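Local coordinates for protein endo-xylogalacturonan hydrolase A (Aspergillus tubingensis, PDB 4C2L) that hydrolyses the xylose-substituted galacturonan backbone of xylogalacturonan, a component of the hairy regions of pectin, as a secreted family 28 glycoside hydrolase, at residues D292-Y304 with V339-I353; S364-S376 with V380-G388. All blocks are in the same frame, centred on the assembly; numbering follows the deposited sequence.

Contact 1. Residues D292-Y304 with V339-I353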
loop_
_atom_site.group_PDB
_atom_site.type_symbol
_atom_site.label_atom_id
_atom_site.label_comp_id
_atom_site.label_asym_id
_atom_site.label_seq_id
_atom_site.Cartn_x
_atom_site.Cartn_y
_atom_site.Cartn_z
ATOM N N ASP A 292 -4.225 14.599 -10.489
ATOM C CA ASP A 292 -5.260 15.578 -10.169
ATOM C C ASP A 292 -4.918 16.243 -8.854
ATOM O O ASP A 292 -5.231 15.723 -7.780
ATOM C CB ASP A 292 -6.628 14.886 -10.121
ATOM C CG ASP A 292 -7.760 15.819 -9.693
ATOM O OD1 ASP A 292 -7.517 17.026 -9.462
ATOM O OD2 ASP A 292 -8.896 15.310 -9.557
ATOM N N ASN A 293 -4.247 17.389 -8.937
ATOM C CA ASN A 293 -3.916 18.182 -7.763
ATOM C C ASN A 293 -2.960 17.458 -6.794
ATOM O O ASN A 293 -2.985 17.694 -5.594
ATOM C CB ASN A 293 -5.208 18.630 -7.031
ATOM C CG ASN A 293 -4.967 19.786 -6.091
ATOM O OD1 ASN A 293 -4.288 20.744 -6.442
ATOM N ND2 ASN A 293 -5.520 19.703 -4.880
ATOM N N SER A 294 -2.111 16.581 -7.329
ATOM C CA SER A 294 -1.051 15.963 -6.526
ATOM C C SER A 294 0.180 16.869 -6.504
ATOM O O SER A 294 0.400 17.626 -7.448
ATOM C CB SER A 294 -0.725 14.584 -7.077
ATOM O OG SER A 294 -1.840 13.723 -6.873
ATOM N N ASP A 295 0.975 16.825 -5.440
ATOM C CA ASP A 295 2.058 17.814 -5.305
ATOM C C ASP A 295 3.188 17.637 -6.327
ATOM O O ASP A 295 3.700 18.618 -6.868
ATOM C CB ASP A 295 2.602 17.869 -3.879
ATOM C CG ASP A 295 1.521 18.191 -2.852
ATOM O OD1 ASP A 295 0.591 18.967 -3.167
ATOM O OD2 ASP A 295 1.611 17.652 -1.730
ATOM N N TYR A 296 3.579 16.394 -6.575
ATOM C CA TYR A 296 4.482 16.058 -7.670
ATOM C C TYR A 296 3.836 14.965 -8.491
ATOM O O TYR A 296 3.133 14.099 -7.954
ATOM C CB TYR A 296 5.809 15.501 -7.141
ATOM C CG TYR A 296 6.769 16.473 -6.499
ATOM C CD1 TYR A 296 7.129 17.669 -7.130
ATOM C CD2 TYR A 296 7.386 16.151 -5.292
ATOM C CE1 TYR A 296 8.039 18.535 -6.539
ATOM C CE2 TYR A 296 8.300 17.007 -4.699
ATOM C CZ TYR A 296 8.623 18.193 -5.334
ATOM O OH TYR A 296 9.530 19.040 -4.735
ATOM N N ALA A 297 4.107 14.967 -9.791
ATOM C CA ALA A 297 3.698 13.886 -10.651
ATOM C C ALA A 297 4.615 12.685 -10.421
ATOM O O ALA A 297 4.166 11.542 -10.416
ATOM C CB ALA A 297 3.762 14.319 -12.107
ATOM N N PHE A 298 5.908 12.952 -10.280
ATOM C CA PHE A 298 6.877 11.878 -10.031
ATOM C C PHE A 298 8.005 12.370 -9.161
ATOM O O PHE A 298 8.416 13.540 -9.249
ATOM C CB PHE A 298 7.422 11.304 -11.344
ATOM C CG PHE A 298 8.008 9.930 -11.192
ATOM C CD1 PHE A 298 7.186 8.808 -11.221
ATOM C CD2 PHE A 298 9.372 9.752 -10.982
ATOM C CE1 PHE A 298 7.715 7.529 -11.056
ATOM C CE2 PHE A 298 9.909 8.474 -10.829
ATOM C CZ PHE A 298 9.075 7.364 -10.853
ATOM N N GLN A 299 8.533 11.486 -8.317
ATOM C CA GLN A 299 9.594 11.901 -7.431
ATOM C C GLN A 299 10.570 10.764 -7.224
ATOM O O GLN A 299 10.161 9.614 -7.079
ATOM C CB GLN A 299 9.017 12.372 -6.089
ATOM C CG GLN A 299 10.064 12.873 -5.114
ATOM C CD GLN A 299 9.478 13.437 -3.840
ATOM O OE1 GLN A 299 8.287 13.260 -3.550
ATOM N NE2 GLN A 299 10.318 14.103 -3.048
ATOM N N ILE A 300 11.858 11.092 -7.251
ATOM C CA ILE A 300 12.870 10.157 -6.816
ATOM C C ILE A 300 13.570 10.766 -5.620
ATOM O O ILE A 300 14.093 11.900 -5.691
ATOM C CB ILE A 300 13.895 9.838 -7.921
ATOM C CG1 ILE A 300 13.203 9.139 -9.109
ATOM C CG2 ILE A 300 15.004 8.953 -7.353
ATOM C CD1 ILE A 300 14.111 8.967 -10.314
ATOM N N GLN A 301 13.582 10.006 -4.529
ATOM C CA GLN A 301 14.284 10.385 -3.321
ATOM C C GLN A 301 15.434 9.430 -3.121
ATOM O O GLN A 301 15.237 8.213 -3.119
ATOM C CB GLN A 301 13.343 10.328 -2.108
ATOM C CG GLN A 301 12.287 11.424 -2.107
ATOM C CD GLN A 301 11.194 11.145 -1.091
ATOM O OE1 GLN A 301 11.340 11.462 0.091
ATOM N NE2 GLN A 301 10.113 10.533 -1.538
ATOM N N SER A 302 16.641 9.981 -2.971
ATOM C CA SER A 302 17.834 9.170 -2.756
ATOM C C SER A 302 18.480 9.481 -1.405
ATOM O O SER A 302 19.491 8.877 -1.034
ATOM C CB SER A 302 18.850 9.424 -3.869
ATOM O OG SER A 302 19.202 10.795 -3.911
ATOM N N CYS A 303 17.888 10.423 -0.682
ATOM C CA CYS A 303 18.387 10.832 0.633
ATOM C C CYS A 303 17.295 10.570 1.681
ATOM O O CYS A 303 17.137 11.322 2.651
ATOM C CB CYS A 303 18.790 12.312 0.593
ATOM S SG CYS A 303 19.758 12.887 2.017
ATOM N N TYR A 304 16.535 9.497 1.477
ATOM C CA TYR A 304 15.425 9.194 2.371
ATOM C C TYR A 304 15.909 8.936 3.794
ATOM O O TYR A 304 16.859 8.178 4.005
ATOM C CB TYR A 304 14.624 7.999 1.871
ATOM C CG TYR A 304 13.358 7.789 2.658
ATOM C CD1 TYR A 304 12.245 8.605 2.449
ATOM C CD2 TYR A 304 13.275 6.782 3.619
ATOM C CE1 TYR A 304 11.082 8.420 3.174
ATOM C CE2 TYR A 304 12.113 6.582 4.352
ATOM C CZ TYR A 304 11.023 7.404 4.118
ATOM O OH TYR A 304 9.868 7.203 4.839
ATOM N N VAL A 339 7.375 23.456 -10.359
ATOM C CA VAL A 339 7.986 22.126 -10.392
ATOM C C VAL A 339 6.905 21.043 -10.341
ATOM O O VAL A 339 6.075 21.042 -9.427
ATOM C CB VAL A 339 8.988 21.950 -9.227
ATOM C CG1 VAL A 339 9.627 20.566 -9.266
ATOM C CG2 VAL A 339 10.063 23.036 -9.287
ATOM N N VAL A 340 6.925 20.139 -11.318
ATOM C CA VAL A 340 5.954 19.032 -11.381
ATOM C C VAL A 340 6.593 17.676 -11.049
ATOM O O VAL A 340 5.887 16.678 -10.862
ATOM C CB VAL A 340 5.261 18.957 -12.754
ATOM C CG1 VAL A 340 4.528 20.266 -13.056
ATOM C CG2 VAL A 340 6.269 18.635 -13.859
ATOM N N ALA A 341 7.923 17.644 -10.993
ATOM C CA ALA A 341 8.654 16.409 -10.659
ATOM C C ALA A 341 10.007 16.740 -10.054
ATOM O O ALA A 341 10.637 17.712 -10.449
ATOM C CB ALA A 341 8.820 15.536 -11.895
ATOM N N ASN A 342 10.453 15.920 -9.104
ATOM C CA ASN A 342 11.730 16.124 -8.431
ATOM C C ASN A 342 12.488 14.804 -8.496
ATOM O O ASN A 342 12.202 13.873 -7.739
ATOM C CB ASN A 342 11.503 16.551 -6.972
ATOM C CG ASN A 342 12.748 17.150 -6.326
ATOM O OD1 ASN A 342 13.882 16.857 -6.717
ATOM N ND2 ASN A 342 12.539 18.005 -5.330
ATOM N N LEU A 343 13.432 14.715 -9.426
ATOM C CA LEU A 343 14.131 13.460 -9.690
ATOM C C LEU A 343 15.525 13.571 -9.110
ATOM O O LEU A 343 16.487 13.929 -9.812
ATOM C CB LEU A 343 14.173 13.170 -11.196
ATOM C CG LEU A 343 12.875 13.306 -12.002
ATOM C CD1 LEU A 343 13.076 12.971 -13.475
ATOM C CD2 LEU A 343 11.767 12.441 -11.413
ATOM N N ASP A 344 15.626 13.300 -7.811
ATOM C CA ASP A 344 16.894 13.408 -7.121
ATOM C C ASP A 344 17.613 12.051 -7.057
ATOM O O ASP A 344 17.663 11.415 -6.000
ATOM C CB ASP A 344 16.713 13.999 -5.713
ATOM C CG ASP A 344 18.021 14.524 -5.134
ATOM O OD1 ASP A 344 18.795 15.147 -5.894
ATOM O OD2 ASP A 344 18.281 14.324 -3.931
ATOM N N CYS A 345 18.170 11.609 -8.184
ATOM C CA CYS A 345 18.926 10.350 -8.181
ATOM C C CYS A 345 20.226 10.491 -7.377
ATOM O O CYS A 345 20.770 11.588 -7.271
ATOM C CB CYS A 345 19.212 9.867 -9.604
ATOM S SG CYS A 345 17.834 8.887 -10.257
ATOM N N GLY A 346 20.698 9.377 -6.823
ATOM C CA GLY A 346 21.889 9.375 -5.979
ATOM C C GLY A 346 23.152 9.624 -6.789
ATOM O O GLY A 346 23.223 9.281 -7.964
ATOM N N ALA A 347 24.140 10.235 -6.153
ATOM C CA ALA A 347 25.375 10.616 -6.843
ATOM C C ALA A 347 26.177 9.421 -7.327
ATOM O O ALA A 347 26.854 9.507 -8.353
ATOM C CB ALA A 347 26.232 11.492 -5.941
ATOM N N ASP A 348 26.112 8.314 -6.591
ATOM C CA ASP A 348 26.875 7.116 -6.933
ATOM C C ASP A 348 26.020 5.987 -7.482
ATOM O O ASP A 348 26.468 4.843 -7.557
ATOM C CB ASP A 348 27.621 6.596 -5.705
ATOM C CG ASP A 348 28.733 7.518 -5.264
ATOM O OD1 ASP A 348 28.933 8.572 -5.911
ATOM O OD2 ASP A 348 29.395 7.183 -4.261
ATOM N N GLY A 349 24.788 6.299 -7.866
ATOM C CA GLY A 349 23.894 5.248 -8.305
ATOM C C GLY A 349 23.690 5.211 -9.803
ATOM O O GLY A 349 24.321 5.968 -10.563
ATOM N N THR A 350 22.803 4.327 -10.221
ATOM C CA THR A 350 22.358 4.260 -11.599
ATOM C C THR A 350 20.933 4.778 -11.623
ATOM O O THR A 350 20.107 4.367 -10.806
ATOM C CB THR A 350 22.411 2.808 -12.101
ATOM O OG1 THR A 350 23.723 2.276 -11.848
ATOM C CG2 THR A 350 22.135 2.730 -13.583
ATOM N N CYS A 351 20.652 5.668 -12.569
ATOM C CA CYS A 351 19.366 6.357 -12.632
ATOM C C CYS A 351 18.706 6.045 -13.968
ATOM O O CYS A 351 18.465 6.939 -14.783
ATOM C CB CYS A 351 19.601 7.859 -12.459
ATOM S SG CYS A 351 18.103 8.866 -12.269
ATOM N N GLY A 352 18.413 4.768 -14.192
ATOM C CA GLY A 352 17.969 4.301 -15.492
ATOM C C GLY A 352 16.483 4.540 -15.685
ATOM O O GLY A 352 15.703 3.593 -15.759
ATOM N N ILE A 353 16.107 5.808 -15.783
ATOM C CA ILE A 353 14.701 6.172 -15.969
ATOM C C ILE A 353 14.472 6.823 -17.327
ATOM O O ILE A 353 15.280 7.641 -17.780
ATOM C CB ILE A 353 14.149 7.018 -14.788
ATOM C CG1 ILE A 353 12.685 7.433 -15.032
ATOM C CG2 ILE A 353 15.042 8.198 -14.455
ATOM C CD1 ILE A 353 12.013 8.037 -13.808
#
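Ile-300 and Ile-353 meet end to end through their CD1 methyls, and their meeting marks the densely packed side of this contact. CD1 of Ile-300 also rests 3.7 Å from SG of Cys-345, against the disulfide that ties Cys-345 to Cys-351. Phe-298 joins this cluster. With CG anti to the backbone N (chi1 -159°), its ring is carried in so that CD2 receives CD2 of Leu-343 at its edge, 3.6 Å away, while CE2 lies 3.7 Å from CD1 of Ile-353, arriving from the opposite direction. Phe-286 adds an edge-to-face ring, and Val-325 touches both Phe-298 and Ile-353. These residues fill the interior of a right-handed parallel beta-helix, the fold of family 28 enzymes, in which strands 298-301 and 339-344 are equivalent strands of successive coils. The two strands run parallel and are laced by the backbone: Asn-342 N donates to Phe-298 O, Ile-300 N to Asn-342 O at 2.8 Å, and Asp-344 N to Ile-300 O. Buried Phe-298 N finds no acceptor, at the corner where Ala-297 N bonds to Val-340 O. The other face, carrying Gln-299 and Asn-342, is more polar, although Tyr-296 and Asn-342 are buried. CB of Asn-342 sits over one face of the Tyr-296 ring, a CH-pi contact 4.0 Å from the centroid; Tyr-336 also stacks on this ring. The amide, turned 87° from the ring, sends ND2 to Tyr-296 OH at 3.2 Å in a nearly straight bond (168°), while OD1 accepts from Ser-387 N, fixing its rotation. The face opens to solvent at Gln-299, whose CG lies 3.5 Å from Asn-342 O. Past the strand end Ser-302 OG donates to Asp-344 O at 2.7 Å, and the turn from Gly-346 to Gly-349 departs toward the surface.

Contact 2. Residues S364-S376 with V380-G388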
loop_
_atom_site.group_PDB
_atom_site.type_symbol
_atom_site.label_atom_id
_atom_site.label_comp_id
_atom_site.label_asym_id
_atom_site.label_seq_id
_atom_site.Cartn_x
_atom_site.Cartn_y
_atom_site.Cartn_z
ATOM N N SER A 364 -0.019 27.115 -12.853
ATOM C CA SER A 364 0.474 28.233 -13.676
ATOM C C SER A 364 0.605 27.916 -15.168
ATOM O O SER A 364 0.748 28.828 -15.989
ATOM C CB SER A 364 1.839 28.674 -13.164
ATOM O OG SER A 364 2.810 27.653 -13.395
ATOM N N GLY A 365 0.588 26.633 -15.519
ATOM C CA GLY A 365 0.817 26.201 -16.894
ATOM C C GLY A 365 2.263 25.777 -17.141
ATOM O O GLY A 365 2.565 25.180 -18.168
ATOM N N LYS A 366 3.154 26.082 -16.201
ATOM C CA LYS A 366 4.559 25.677 -16.315
ATOM C C LYS A 366 4.744 24.199 -15.968
ATOM O O LYS A 366 3.822 23.573 -15.425
ATOM C CB LYS A 366 5.439 26.566 -15.445
ATOM C CG LYS A 366 5.583 27.965 -16.026
ATOM C CD LYS A 366 6.076 28.955 -14.993
ATOM C CE LYS A 366 6.235 30.332 -15.616
ATOM N NZ LYS A 366 6.946 31.251 -14.684
ATOM N N SER A 367 5.916 23.641 -16.293
ATOM C CA SER A 367 6.180 22.206 -16.079
ATOM C C SER A 367 7.663 21.887 -15.871
ATOM O O SER A 367 8.283 21.124 -16.626
ATOM C CB SER A 367 5.617 21.382 -17.235
ATOM O OG SER A 367 6.157 21.842 -18.464
ATOM N N GLU A 368 8.226 22.467 -14.830
ATOM C CA GLU A 368 9.624 22.294 -14.529
ATOM C C GLU A 368 9.876 20.926 -13.877
ATOM O O GLU A 368 9.099 20.472 -13.041
ATOM C CB GLU A 368 10.034 23.424 -13.603
ATOM C CG GLU A 368 11.507 23.560 -13.307
ATOM C CD GLU A 368 11.796 24.835 -12.535
ATOM O OE1 GLU A 368 11.275 25.901 -12.930
ATOM O OE2 GLU A 368 12.529 24.765 -11.530
ATOM N N VAL A 369 10.951 20.268 -14.299
ATOM C CA VAL A 369 11.375 19.005 -13.696
ATOM C C VAL A 369 12.760 19.227 -13.095
ATOM O O VAL A 369 13.729 19.521 -13.820
ATOM C CB VAL A 369 11.389 17.863 -14.742
ATOM C CG1 VAL A 369 11.940 16.568 -14.141
ATOM C CG2 VAL A 369 9.997 17.638 -15.322
ATOM N N LEU A 370 12.861 19.110 -11.778
ATOM C CA LEU A 370 14.145 19.216 -11.105
ATOM C C LEU A 370 14.865 17.882 -11.214
ATOM O O LEU A 370 14.244 16.831 -11.034
ATOM C CB LEU A 370 13.975 19.585 -9.635
ATOM C CG LEU A 370 13.310 20.932 -9.339
ATOM C CD1 LEU A 370 13.375 21.162 -7.844
ATOM C CD2 LEU A 370 13.995 22.064 -10.108
ATOM N N CYS A 371 16.163 17.928 -11.533
ATOM C CA CYS A 371 16.943 16.696 -11.723
ATOM C C CYS A 371 18.311 16.766 -11.074
ATOM O O CYS A 371 18.949 17.826 -11.053
ATOM C CB CYS A 371 17.169 16.416 -13.206
ATOM S SG CYS A 371 15.701 16.231 -14.233
ATOM N N ALA A 372 18.754 15.627 -10.551
ATOM C CA ALA A 372 20.148 15.426 -10.193
ATOM C C ALA A 372 20.515 14.012 -10.617
ATOM O O ALA A 372 19.754 13.069 -10.361
ATOM C CB ALA A 372 20.359 15.607 -8.698
ATOM N N ASN A 373 21.649 13.871 -11.312
ATOM C CA ASN A 373 22.186 12.553 -11.677
ATOM C C ASN A 373 21.277 11.736 -12.597
ATOM O O ASN A 373 21.273 10.507 -12.548
ATOM C CB ASN A 373 22.560 11.751 -10.421
ATOM C CG ASN A 373 23.542 12.484 -9.548
ATOM O OD1 ASN A 373 24.686 12.723 -9.961
ATOM N ND2 ASN A 373 23.112 12.863 -8.341
ATOM N N THR A 374 20.523 12.442 -13.436
ATOM C CA THR A 374 19.627 11.824 -14.394
ATOM C C THR A 374 20.357 11.619 -15.713
ATOM O O THR A 374 21.294 12.364 -16.028
ATOM C CB THR A 374 18.358 12.680 -14.625
ATOM O OG1 THR A 374 18.739 14.030 -14.909
ATOM C CG2 THR A 374 17.457 12.668 -13.374
ATOM N N PRO A 375 19.950 10.605 -16.478
ATOM C CA PRO A 375 20.668 10.208 -17.694
ATOM C C PRO A 375 20.396 11.121 -18.895
ATOM O O PRO A 375 19.403 11.849 -18.929
ATOM C CB PRO A 375 20.110 8.818 -17.985
ATOM C CG PRO A 375 18.731 8.842 -17.412
ATOM C CD PRO A 375 18.823 9.697 -16.188
ATOM N N SER A 376 21.273 11.049 -19.890
ATOM C CA SER A 376 21.132 11.882 -21.088
ATOM C C SER A 376 19.881 11.559 -21.899
ATOM O O SER A 376 19.413 12.396 -22.663
ATOM C CB SER A 376 22.389 11.765 -21.966
ATOM O OG SER A 376 22.723 10.398 -22.169
ATOM N N VAL A 380 12.690 14.298 -20.831
ATOM C CA VAL A 380 12.128 15.615 -20.518
ATOM C C VAL A 380 13.275 16.569 -20.186
ATOM O O VAL A 380 14.351 16.130 -19.769
ATOM C CB VAL A 380 11.126 15.595 -19.329
ATOM C CG1 VAL A 380 9.918 14.719 -19.638
ATOM C CG2 VAL A 380 11.796 15.174 -18.025
ATOM N N THR A 381 13.040 17.865 -20.360
ATOM C CA THR A 381 14.046 18.881 -20.038
ATOM C C THR A 381 14.229 18.999 -18.530
ATOM O O THR A 381 13.248 19.060 -17.789
ATOM C CB THR A 381 13.678 20.255 -20.643
ATOM O OG1 THR A 381 13.418 20.094 -22.041
ATOM C CG2 THR A 381 14.825 21.248 -20.478
ATOM N N CYS A 382 15.484 19.011 -18.087
ATOM C CA CYS A 382 15.823 19.093 -16.670
ATOM C C CYS A 382 16.192 20.487 -16.233
ATOM O O CYS A 382 16.688 21.293 -17.031
ATOM C CB CYS A 382 16.989 18.162 -16.323
ATOM S SG CYS A 382 16.500 16.436 -16.138
ATOM N N THR A 383 15.952 20.744 -14.954
ATOM C CA THR A 383 16.403 21.939 -14.267
ATOM C C THR A 383 17.150 21.465 -13.029
ATOM O O THR A 383 16.704 20.551 -12.339
ATOM C CB THR A 383 15.203 22.814 -13.864
ATOM O OG1 THR A 383 14.462 23.157 -15.040
ATOM C CG2 THR A 383 15.653 24.089 -13.147
ATOM N N SER A 384 18.298 22.069 -12.749
ATOM C CA SER A 384 19.077 21.689 -11.580
ATOM C C SER A 384 18.377 22.139 -10.299
ATOM O O SER A 384 17.536 23.051 -10.310
ATOM C CB SER A 384 20.472 22.305 -11.645
ATOM O OG SER A 384 20.390 23.694 -11.400
ATOM N N GLY A 385 18.734 21.495 -9.199
ATOM C CA GLY A 385 18.218 21.853 -7.894
ATOM C C GLY A 385 17.329 20.790 -7.280
ATOM O O GLY A 385 16.619 21.075 -6.326
ATOM N N ALA A 386 17.364 19.570 -7.818
ATOM C CA ALA A 386 16.646 18.440 -7.200
ATOM C C ALA A 386 17.188 18.185 -5.800
ATOM O O ALA A 386 18.357 18.444 -5.526
ATOM C CB ALA A 386 16.762 17.182 -8.058
ATOM N N SER A 387 16.339 17.695 -4.903
ATOM C CA SER A 387 16.781 17.372 -3.547
ATOM C C SER A 387 15.856 16.306 -2.972
ATOM O O SER A 387 14.759 16.101 -3.492
ATOM C CB SER A 387 16.788 18.621 -2.647
ATOM O OG SER A 387 15.473 19.113 -2.454
ATOM N N GLY A 388 16.309 15.629 -1.923
ATOM C CA GLY A 388 15.507 14.589 -1.269
ATOM C C GLY A 388 15.975 13.178 -1.574
ATOM O O GLY A 388 15.716 12.246 -0.796
ATOM O OXT GLY A 388 16.628 12.927 -2.597
HETATM O O HOH W 1 10.422 19.615 -18.395
HETATM O O HOH W 2 12.664 21.361 -16.257
HETATM O O HOH W 3 20.229 19.268 -9.151
#
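The disulfide between Cys-371 and Cys-382 (chi3 -70°) is the covalent centre of this contact, and two backbone bonds next to it set the alignment of the chains. Thr-383 N donates to Val-369 O at 2.8 Å and Thr-383 O accepts from Cys-371 N, so that Thr-383 pairs in parallel with Leu-370. In this short ladder one residue thus offers both its N-H and its carbonyl to the two neighbours of its partner. Side chains pack around it. Glu-368, with CG anti to its own N (chi1 -172°), crosses Thr-383 at about a right angle and brings CG to 3.4 Å from the threonine OG1. Leu-370 CD1 lies 3.6 Å from Gly-385 O, and its CD2 approaches Ser-384 O. Ala-386 turns its methyl toward the strand, where CB rests 3.4 Å from Cys-371 C and also faces Ala-372 CB. Beyond the disulfide, Val-380 CG2 lies across both methyls of Val-369, 4.1 Å from each.

Water completes the polar joints. One molecule accepts from Val-369 N and from Thr-383 OG1 while donating to Thr-381 O at 2.8 Å; another accepts from Gly-385 N and donates to Cys-371 O. A third joins Ser-367 O to Thr-381 O. The contact lies at the surface, and these three waters supplement its two direct backbone bonds.

Further out, the C-terminal tail turns back across the sheet toward strand 339-344, where Ser-387 is tied to the Asn-342 side chain and Ala-386 touches both Asn-342 and Asp-344. Val-380 meanwhile packs on Ile-355 and Phe-358 of strand 350-358, while strand 368-372 stands between strand 339-344 and the terminal strand 383-384, which ends this parallel sheet of the beta-helix.

How the contacts relate
Contacts 1 and 2 are two pairings in one sheet, 298-301 with 339-344 and 368-372 with 383-384, separated by the pairing of 339-344 with 368-372; their centres are about 9 Å apart. Strand 339-344 of contact 1 thus lies beside strand 368-372 of contact 2. Probable hydrogen bonds join Leu-343 N to Leu-370 O and Val-340 N to Glu-368 O, each 2.8 Å. The Cys-345 to Cys-351 disulfide lies within one segment of contact 1, whereas that of contact 2 joins its two segments. Contact 1 lies nearer the active site inferred by similarity: the side chain of Gln-301 is about 10 Å from that of Asp-210, and that of Asp-295 about 8 Å from that of His-233.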